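Local coordinates for protein GTPase HflX (Sulfolobus solfataricus P2, PDB 2QTF) that hydrolyses GTP, associates with the 50S ribosomal subunit and may act in protein synthesis or ribosome biogenesis, at residues A[11-14]-A[15-19]; A[45-48]-A[49-53]; A[243-246]-A[247-251]. All blocks are in the same frame, centred on the assembly; numbering follows the deposited sequence.

Overall arrangement
All three contacts are local, within short pieces of helix or its start, and are held by backbone bonds between residues four apart. Contacts 1 and 2 both lie in the N-terminal domain, on helices 13-22 and 45-52, with centres about 23 Å apart. Contact 3 lies on helix 245-253 of the G domain, with its centre about 20 Å from that of contact 1. Contact 1 is a surface contact rich in glutamates, near residues of the inferred GTP site. Contact 2 is partly buried and far from the annotated sites; its outer side carries lysine, glutamine and tyrosine. Contact 3 is also partly buried, but its side-chain chemistry is mainly apolar and aromatic. No two of them touch.

Contact 1. Residues A[11-14]-A[15-19]; sequences EFEE and EAIAL
Helix 13-22 of the beta-alpha-beta unit 2-7, 13-22, 25-31 starts here, where the chain from Phe-12 to Ala-18 winds into its first turns. The bond from Ala-16 N to Phe-12 O, 2.8 Å, is almost straight, with an N-H...O angle of 175°. Ile-17 N follows to Glu-13 O at 2.9 Å. The next bond, Ala-18 N to Glu-14 O, is weak at 3.3 Å. Glu-15 N turns to a water instead, which itself donates to Glu-11 O and so bridges the start of the helix.

Among the side chains, Glu-13 and Ile-17 run side by side and point the same way. The methyl CD1 of Ile-17 rests on Glu-13 CG at 3.8 Å. Glu-13 has CG anti to the backbone N (chi1 179°) and an extended chain, which lays its aliphatic part alongside Ile-17. Its carboxylate goes on to a salt bridge with Lys-10. Glu-15 bends at chi2, and its OE2 pairs with Arg-238; its side chain also touches Thr-188, an inferred GTP-binding residue.

Ile-17 packs on Leu-6 of strand 2-7 and Ile-30 of strand 25-31. Ala-16 also meets Leu-6, while Leu-19 faces helix 86-97.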
loop_
_atom_site.group_PDB
_atom_site.type_symbol
_atom_site.label_atom_id
_atom_site.label_comp_id
_atom_site.label_asym_id
_atom_site.label_seq_id
_atom_site.Cartn_x
_atom_site.Cartn_y
_atom_site.Cartn_z
ATOM N N GLU A 11 -8.309 -17.105 -2.220
ATOM C CA GLU A 11 -7.935 -16.816 -0.889
ATOM C C GLU A 11 -7.355 -15.382 -0.846
ATOM O O GLU A 11 -7.688 -14.585 0.057
ATOM C CB GLU A 11 -6.884 -17.854 -0.465
ATOM C CG GLU A 11 -6.003 -17.370 0.687
ATOM C CD GLU A 11 -5.186 -18.435 1.426
ATOM O OE1 GLU A 11 -4.423 -19.262 0.815
ATOM O OE2 GLU A 11 -5.282 -18.371 2.688
ATOM N N PHE A 12 -6.516 -15.049 -1.844
ATOM C CA PHE A 12 -5.845 -13.730 -1.881
ATOM C C PHE A 12 -6.492 -12.693 -2.723
ATOM O O PHE A 12 -6.016 -11.544 -2.758
ATOM C CB PHE A 12 -4.380 -13.861 -2.260
ATOM C CG PHE A 12 -3.610 -14.668 -1.259
ATOM C CD1 PHE A 12 -3.884 -14.524 0.103
ATOM C CD2 PHE A 12 -2.636 -15.561 -1.648
ATOM C CE1 PHE A 12 -3.177 -15.286 1.060
ATOM C CE2 PHE A 12 -1.953 -16.338 -0.713
ATOM C CZ PHE A 12 -2.214 -16.198 0.637
ATOM N N GLU A 13 -7.560 -13.069 -3.421
ATOM C CA GLU A 13 -8.093 -12.184 -4.435
ATOM C C GLU A 13 -8.454 -10.752 -3.976
ATOM O O GLU A 13 -8.165 -9.740 -4.642
ATOM C CB GLU A 13 -9.325 -12.817 -5.099
ATOM C CG GLU A 13 -9.932 -11.936 -6.123
ATOM C CD GLU A 13 -11.142 -12.596 -6.856
ATOM O OE1 GLU A 13 -10.948 -13.787 -7.232
ATOM O OE2 GLU A 13 -12.212 -11.897 -7.043
ATOM N N GLU A 14 -9.181 -10.672 -2.870
ATOM C CA GLU A 14 -9.664 -9.343 -2.379
ATOM C C GLU A 14 -8.458 -8.490 -1.985
ATOM O O GLU A 14 -8.417 -7.300 -2.306
ATOM C CB GLU A 14 -10.467 -9.560 -1.112
ATOM C CG GLU A 14 -11.265 -8.405 -0.566
ATOM C CD GLU A 14 -12.311 -8.964 0.504
ATOM O OE1 GLU A 14 -11.864 -9.542 1.549
ATOM O OE2 GLU A 14 -13.538 -8.934 0.220
ATOM N N GLU A 15 -7.522 -9.082 -1.260
ATOM C CA GLU A 15 -6.282 -8.380 -0.864
ATOM C C GLU A 15 -5.466 -7.940 -2.108
ATOM O O GLU A 15 -5.035 -6.779 -2.209
ATOM C CB GLU A 15 -5.402 -9.281 0.014
ATOM C CG GLU A 15 -4.280 -8.493 0.719
ATOM C CD GLU A 15 -4.728 -7.928 2.084
ATOM O OE1 GLU A 15 -5.932 -8.064 2.500
ATOM O OE2 GLU A 15 -3.874 -7.325 2.744
ATOM N N ALA A 16 -5.234 -8.881 -3.047
ATOM C CA ALA A 16 -4.535 -8.533 -4.305
ATOM C C ALA A 16 -5.178 -7.424 -5.144
ATOM O O ALA A 16 -4.528 -6.579 -5.742
ATOM C CB ALA A 16 -4.321 -9.803 -5.165
ATOM N N ILE A 17 -6.483 -7.434 -5.266
ATOM C CA ILE A 17 -7.161 -6.327 -5.912
ATOM C C ILE A 17 -6.817 -4.943 -5.324
ATOM O O ILE A 17 -6.489 -3.973 -6.063
ATOM C CB ILE A 17 -8.710 -6.520 -5.902
ATOM C CG1 ILE A 17 -9.111 -7.633 -6.905
ATOM C CG2 ILE A 17 -9.412 -5.194 -6.366
ATOM C CD1 ILE A 17 -10.538 -8.166 -6.593
ATOM N N ALA A 18 -6.886 -4.881 -4.027
ATOM C CA ALA A 18 -6.614 -3.611 -3.300
ATOM C C ALA A 18 -5.120 -3.288 -3.416
ATOM O O ALA A 18 -4.774 -2.156 -3.605
ATOM C CB ALA A 18 -7.077 -3.783 -1.777
ATOM N N LEU A 19 -4.214 -4.271 -3.399
ATOM C CA LEU A 19 -2.759 -4.003 -3.767
ATOM C C LEU A 19 -2.541 -3.471 -5.226
ATOM O O LEU A 19 -1.744 -2.536 -5.496
ATOM C CB LEU A 19 -1.932 -5.238 -3.516
ATOM C CG LEU A 19 -1.907 -5.690 -2.047
ATOM C CD1 LEU A 19 -1.349 -7.071 -1.892
ATOM C CD2 LEU A 19 -1.057 -4.635 -1.153
HETATM O O HOH W 1 -7.832 -11.640 0.208
#

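Contact 2. Residues A[45-48]-A[49-53]; sequences YDKL and QQIKN. With ACT (acetate ion), chain I.
Tyr-45 and Gln-49 meet one turn apart on helix 45-52, an amphipathic helix of the N-terminal domain. Four successive backbone bonds hold the helix, from Gln-49 N to Tyr-45 O through Lys-52 N to Leu-48 O.

The aromatic contact is an amide over a ring. Gln-49 NE2 lies over one face of Tyr-45, toward the rim, 3.3 Å from CE1. Ring and amide planes are 39° apart. A bend at chi2 (-51°) folds the glutamine back over the tyrosine. Its OE1 accepts from Lys-52 NZ at 2.7 Å, in the amide plane and on a lone pair; that ammonium also pairs with Glu-77.

The polar contact on the other flank joins Lys-47 NZ to Gln-50 OE1 at 2.7 Å. Lys-47 NZ also bonds to Tyr-31 OH, its strongest polar partner. Gln-50 NE2 faces an acetate ion, probably from the crystallisation liquor, but so closely that the bond is doubtful. An alanine in place of Lys-47 would probably leave Gln-50 OE1 and Tyr-31 OH without this partner, and the Gln-50 amide less firmly fixed.

The apolar side belongs to Leu-48 and Ile-51, which pack on Leu-60 and Leu-78. Ile-51 also reaches back along the helix, setting its methyl CD1 4.0 Å from Lys-47 CG.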
loop_
_atom_site.group_PDB
_atom_site.type_symbol
_atom_site.label_atom_id
_atom_site.label_comp_id
_atom_site.label_asym_id
_atom_site.label_seq_id
_atom_site.Cartn_x
_atom_site.Cartn_y
_atom_site.Cartn_z
ATOM N N TYR A 45 -0.376 -20.910 -22.324
ATOM C CA TYR A 45 0.157 -20.227 -23.456
ATOM C C TYR A 45 -0.903 -19.466 -24.223
ATOM O O TYR A 45 -0.688 -18.357 -24.672
ATOM C CB TYR A 45 0.812 -21.279 -24.317
ATOM C CG TYR A 45 1.520 -20.752 -25.553
ATOM C CD1 TYR A 45 2.769 -20.138 -25.446
ATOM C CD2 TYR A 45 0.965 -20.953 -26.868
ATOM C CE1 TYR A 45 3.440 -19.725 -26.545
ATOM C CE2 TYR A 45 1.646 -20.486 -28.003
ATOM C CZ TYR A 45 2.909 -19.936 -27.861
ATOM O OH TYR A 45 3.719 -19.436 -28.896
ATOM N N ASP A 46 -2.087 -20.029 -24.366
ATOM C CA ASP A 46 -3.119 -19.329 -25.108
ATOM C C ASP A 46 -3.595 -18.046 -24.347
ATOM O O ASP A 46 -3.822 -17.018 -24.973
ATOM C CB ASP A 46 -4.349 -20.204 -25.376
ATOM C CG ASP A 46 -4.909 -20.902 -24.135
ATOM O OD1 ASP A 46 -4.581 -20.666 -22.948
ATOM O OD2 ASP A 46 -5.794 -21.759 -24.341
ATOM N N LYS A 47 -3.753 -18.125 -23.032
ATOM C CA LYS A 47 -4.052 -16.897 -22.283
ATOM C C LYS A 47 -2.943 -15.827 -22.463
ATOM O O LYS A 47 -3.181 -14.608 -22.608
ATOM C CB LYS A 47 -4.321 -17.288 -20.791
ATOM C CG LYS A 47 -4.834 -16.137 -20.015
ATOM C CD LYS A 47 -6.043 -15.430 -20.610
ATOM C CE LYS A 47 -7.354 -16.223 -20.479
ATOM N NZ LYS A 47 -8.617 -15.347 -20.872
ATOM N N LEU A 48 -1.712 -16.275 -22.439
ATOM C CA LEU A 48 -0.591 -15.341 -22.654
ATOM C C LEU A 48 -0.689 -14.653 -24.026
ATOM O O LEU A 48 -0.385 -13.459 -24.176
ATOM C CB LEU A 48 0.723 -16.114 -22.520
ATOM C CG LEU A 48 2.044 -15.284 -22.534
ATOM C CD1 LEU A 48 1.806 -14.136 -21.416
ATOM C CD2 LEU A 48 3.134 -16.230 -22.057
ATOM N N GLN A 49 -1.112 -15.414 -25.042
ATOM C CA GLN A 49 -1.262 -14.849 -26.408
ATOM C C GLN A 49 -2.392 -13.877 -26.428
ATOM O O GLN A 49 -2.303 -12.819 -27.078
ATOM C CB GLN A 49 -1.499 -15.904 -27.545
ATOM C CG GLN A 49 -0.376 -16.934 -27.651
ATOM C CD GLN A 49 0.982 -16.335 -27.733
ATOM O OE1 GLN A 49 1.231 -15.441 -28.536
ATOM N NE2 GLN A 49 1.898 -16.793 -26.881
ATOM N N GLN A 50 -3.441 -14.151 -25.712
ATOM C CA GLN A 50 -4.534 -13.205 -25.702
ATOM C C GLN A 50 -4.096 -11.884 -25.089
ATOM O O GLN A 50 -4.385 -10.782 -25.593
ATOM C CB GLN A 50 -5.697 -13.712 -24.799
ATOM C CG GLN A 50 -6.671 -14.562 -25.472
ATOM C CD GLN A 50 -7.447 -15.416 -24.510
ATOM O OE1 GLN A 50 -7.870 -14.942 -23.473
ATOM N NE2 GLN A 50 -7.607 -16.716 -24.845
ATOM N N ILE A 51 -3.468 -11.984 -23.933
ATOM C CA ILE A 51 -2.943 -10.735 -23.219
ATOM C C ILE A 51 -1.898 -10.034 -24.010
ATOM O O ILE A 51 -1.982 -8.794 -24.149
ATOM C CB ILE A 51 -2.372 -11.146 -21.867
ATOM C CG1 ILE A 51 -3.558 -11.645 -21.014
ATOM C CG2 ILE A 51 -1.492 -9.961 -21.185
ATOM C CD1 ILE A 51 -3.120 -12.563 -19.835
ATOM N N LYS A 52 -0.978 -10.763 -24.646
ATOM C CA LYS A 52 0.016 -10.119 -25.537
ATOM C C LYS A 52 -0.676 -9.217 -26.559
ATOM O O LYS A 52 -0.218 -8.095 -26.817
ATOM C CB LYS A 52 0.813 -11.197 -26.316
ATOM C CG LYS A 52 1.750 -10.670 -27.408
ATOM C CD LYS A 52 2.075 -11.817 -28.446
ATOM C CE LYS A 52 2.970 -12.925 -27.882
ATOM N NZ LYS A 52 3.450 -13.986 -28.956
ATOM N N ASN A 53 -1.790 -9.674 -27.127
ATOM C CA ASN A 53 -2.405 -8.987 -28.296
ATOM C C ASN A 53 -3.561 -8.072 -27.951
ATOM O O ASN A 53 -4.216 -7.549 -28.826
ATOM C CB ASN A 53 -2.893 -10.045 -29.353
ATOM C CG ASN A 53 -1.725 -10.704 -30.080
ATOM O OD1 ASN A 53 -0.763 -10.034 -30.339
ATOM N ND2 ASN A 53 -1.751 -12.031 -30.245
HETATM C C ACT I . -9.755 -18.476 -23.078
HETATM O O ACT I . -10.193 -19.498 -22.801
HETATM O OXT ACT I . -8.350 -18.306 -23.293
HETATM C CH3 ACT I . -10.992 -17.710 -23.083
HETATM O O HOH W 2 2.721 -17.650 -30.652
#

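Contact 3. Residues A[243-246]-A[247-251]; sequences QIVD and AFFVT
Val-245 CG1 comes to the edge of the Phe-249 ring, in its plane, 3.5 Å from Phe-249 CD2. Over the centre of one face of the same ring lies Phe-248 CD2, 3.8 Å above the plane. Phe-248 in turn meets Phe-249 CE2 at its own edge. Val-245 O also lies at the edge of the Phe-248 ring, near its plane.

These residues form the first turns of helix 245-253 in the G domain, with Ile-244 at the N-cap position. The side chain of Phe-248 lies about 4 Å from that of Val-234, a predicted GTP-binding residue. Val-245 and Phe-249 lie side by side, one turn apart, and point the same way. In Val-245 the branch CG1 is roughly anti to the backbone N (chi1 158°), which carries it to the phenylalanine edge.

Backbone bonds run alongside. Phe-249 N bonds to Val-245 O at 3.0 Å with an N-H...O angle of 179°. Phe-248 N reaches Ile-244 O, and Val-250 N reaches Asp-246 O. One water accepts from Ala-247 N at 2.9 Å and donates to Gln-243 O. Ala-247 O has two donors: Thr-251 N at 3.1 Å and Thr-251 OG1 at 2.8 Å, from opposite faces of its carbonyl plane.

Ile-244 packs against Leu-90, Leu-91 and Phe-94 of helix 86-97, and Thr-251 against helix 101-121. The G domain thus meets helices of the preceding domains here.

The chemistry is apolar in the side chains and polar mainly in the backbone. The buried hydroxyl of Thr-251 is satisfied within its own helix, and so can sit in this apolar setting.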
loop_
_atom_site.group_PDB
_atom_site.type_symbol
_atom_site.label_atom_id
_atom_site.label_comp_id
_atom_site.label_asym_id
_atom_site.label_seq_id
_atom_site.Cartn_x
_atom_site.Cartn_y
_atom_site.Cartn_z
ATOM N N GLN A 243 12.477 -10.272 1.214
ATOM C CA GLN A 243 13.376 -9.515 0.284
ATOM C C GLN A 243 13.064 -8.014 0.293
ATOM O O GLN A 243 13.960 -7.217 -0.079
ATOM C CB GLN A 243 13.095 -9.864 -1.260
ATOM C CG GLN A 243 13.379 -11.235 -1.754
ATOM C CD GLN A 243 12.219 -12.228 -1.588
ATOM O OE1 GLN A 243 11.485 -12.275 -0.543
ATOM N NE2 GLN A 243 12.078 -13.085 -2.593
ATOM N N ILE A 244 11.803 -7.654 0.573
ATOM C CA ILE A 244 11.401 -6.221 0.409
ATOM C C ILE A 244 11.040 -5.557 1.729
ATOM O O ILE A 244 10.471 -4.499 1.761
ATOM C CB ILE A 244 10.273 -6.003 -0.685
ATOM C CG1 ILE A 244 8.966 -6.705 -0.309
ATOM C CG2 ILE A 244 10.809 -6.603 -2.005
ATOM C CD1 ILE A 244 7.799 -6.486 -1.314
ATOM N N VAL A 245 11.371 -6.237 2.835
ATOM C CA VAL A 245 10.965 -5.701 4.159
ATOM C C VAL A 245 11.689 -4.436 4.398
ATOM O O VAL A 245 11.072 -3.514 4.900
ATOM C CB VAL A 245 11.269 -6.740 5.278
ATOM C CG1 VAL A 245 11.381 -6.030 6.679
ATOM C CG2 VAL A 245 10.202 -7.759 5.314
ATOM N N ASP A 246 12.966 -4.277 4.029
ATOM C CA ASP A 246 13.546 -2.980 4.284
ATOM C C ASP A 246 12.984 -1.845 3.411
ATOM O O ASP A 246 12.843 -0.721 3.895
ATOM C CB ASP A 246 15.035 -2.861 3.996
ATOM C CG ASP A 246 15.922 -3.632 5.044
ATOM O OD1 ASP A 246 15.459 -3.991 6.135
ATOM O OD2 ASP A 246 17.061 -3.838 4.677
ATOM N N ALA A 247 12.781 -2.119 2.114
ATOM C CA ALA A 247 12.137 -1.098 1.316
ATOM C C ALA A 247 10.786 -0.706 1.923
ATOM O O ALA A 247 10.407 0.484 1.854
ATOM C CB ALA A 247 11.963 -1.582 -0.114
ATOM N N PHE A 248 10.029 -1.688 2.443
ATOM C CA PHE A 248 8.685 -1.393 3.015
ATOM C C PHE A 248 8.820 -0.471 4.202
ATOM O O PHE A 248 8.218 0.624 4.273
ATOM C CB PHE A 248 7.947 -2.717 3.465
ATOM C CG PHE A 248 6.739 -2.441 4.259
ATOM C CD1 PHE A 248 5.633 -1.757 3.704
ATOM C CD2 PHE A 248 6.707 -2.821 5.645
ATOM C CE1 PHE A 248 4.488 -1.413 4.501
ATOM C CE2 PHE A 248 5.585 -2.503 6.437
ATOM C CZ PHE A 248 4.451 -1.837 5.841
ATOM N N PHE A 249 9.614 -0.914 5.188
ATOM C CA PHE A 249 9.762 -0.087 6.392
ATOM C C PHE A 249 10.305 1.302 6.160
ATOM O O PHE A 249 9.870 2.302 6.763
ATOM C CB PHE A 249 10.543 -0.843 7.491
ATOM C CG PHE A 249 9.693 -1.775 8.201
ATOM C CD1 PHE A 249 8.651 -1.290 8.993
ATOM C CD2 PHE A 249 9.825 -3.166 8.016
ATOM C CE1 PHE A 249 7.756 -2.148 9.640
ATOM C CE2 PHE A 249 8.944 -4.047 8.661
ATOM C CZ PHE A 249 7.901 -3.540 9.496
ATOM N N VAL A 250 11.256 1.417 5.311
ATOM C CA VAL A 250 11.796 2.748 5.047
ATOM C C VAL A 250 10.773 3.661 4.374
ATOM O O VAL A 250 10.638 4.854 4.661
ATOM C CB VAL A 250 13.088 2.640 4.174
ATOM C CG1 VAL A 250 13.652 3.989 3.928
ATOM C CG2 VAL A 250 14.209 1.857 4.923
ATOM N N THR A 251 10.050 3.130 3.406
ATOM C CA THR A 251 8.934 3.889 2.801
ATOM C C THR A 251 7.859 4.255 3.871
ATOM O O THR A 251 7.345 5.370 3.866
ATOM C CB THR A 251 8.248 3.016 1.659
ATOM O OG1 THR A 251 9.242 2.722 0.701
ATOM C CG2 THR A 251 7.049 3.786 0.930
HETATM O O HOH W 3 14.082 -4.336 0.882
#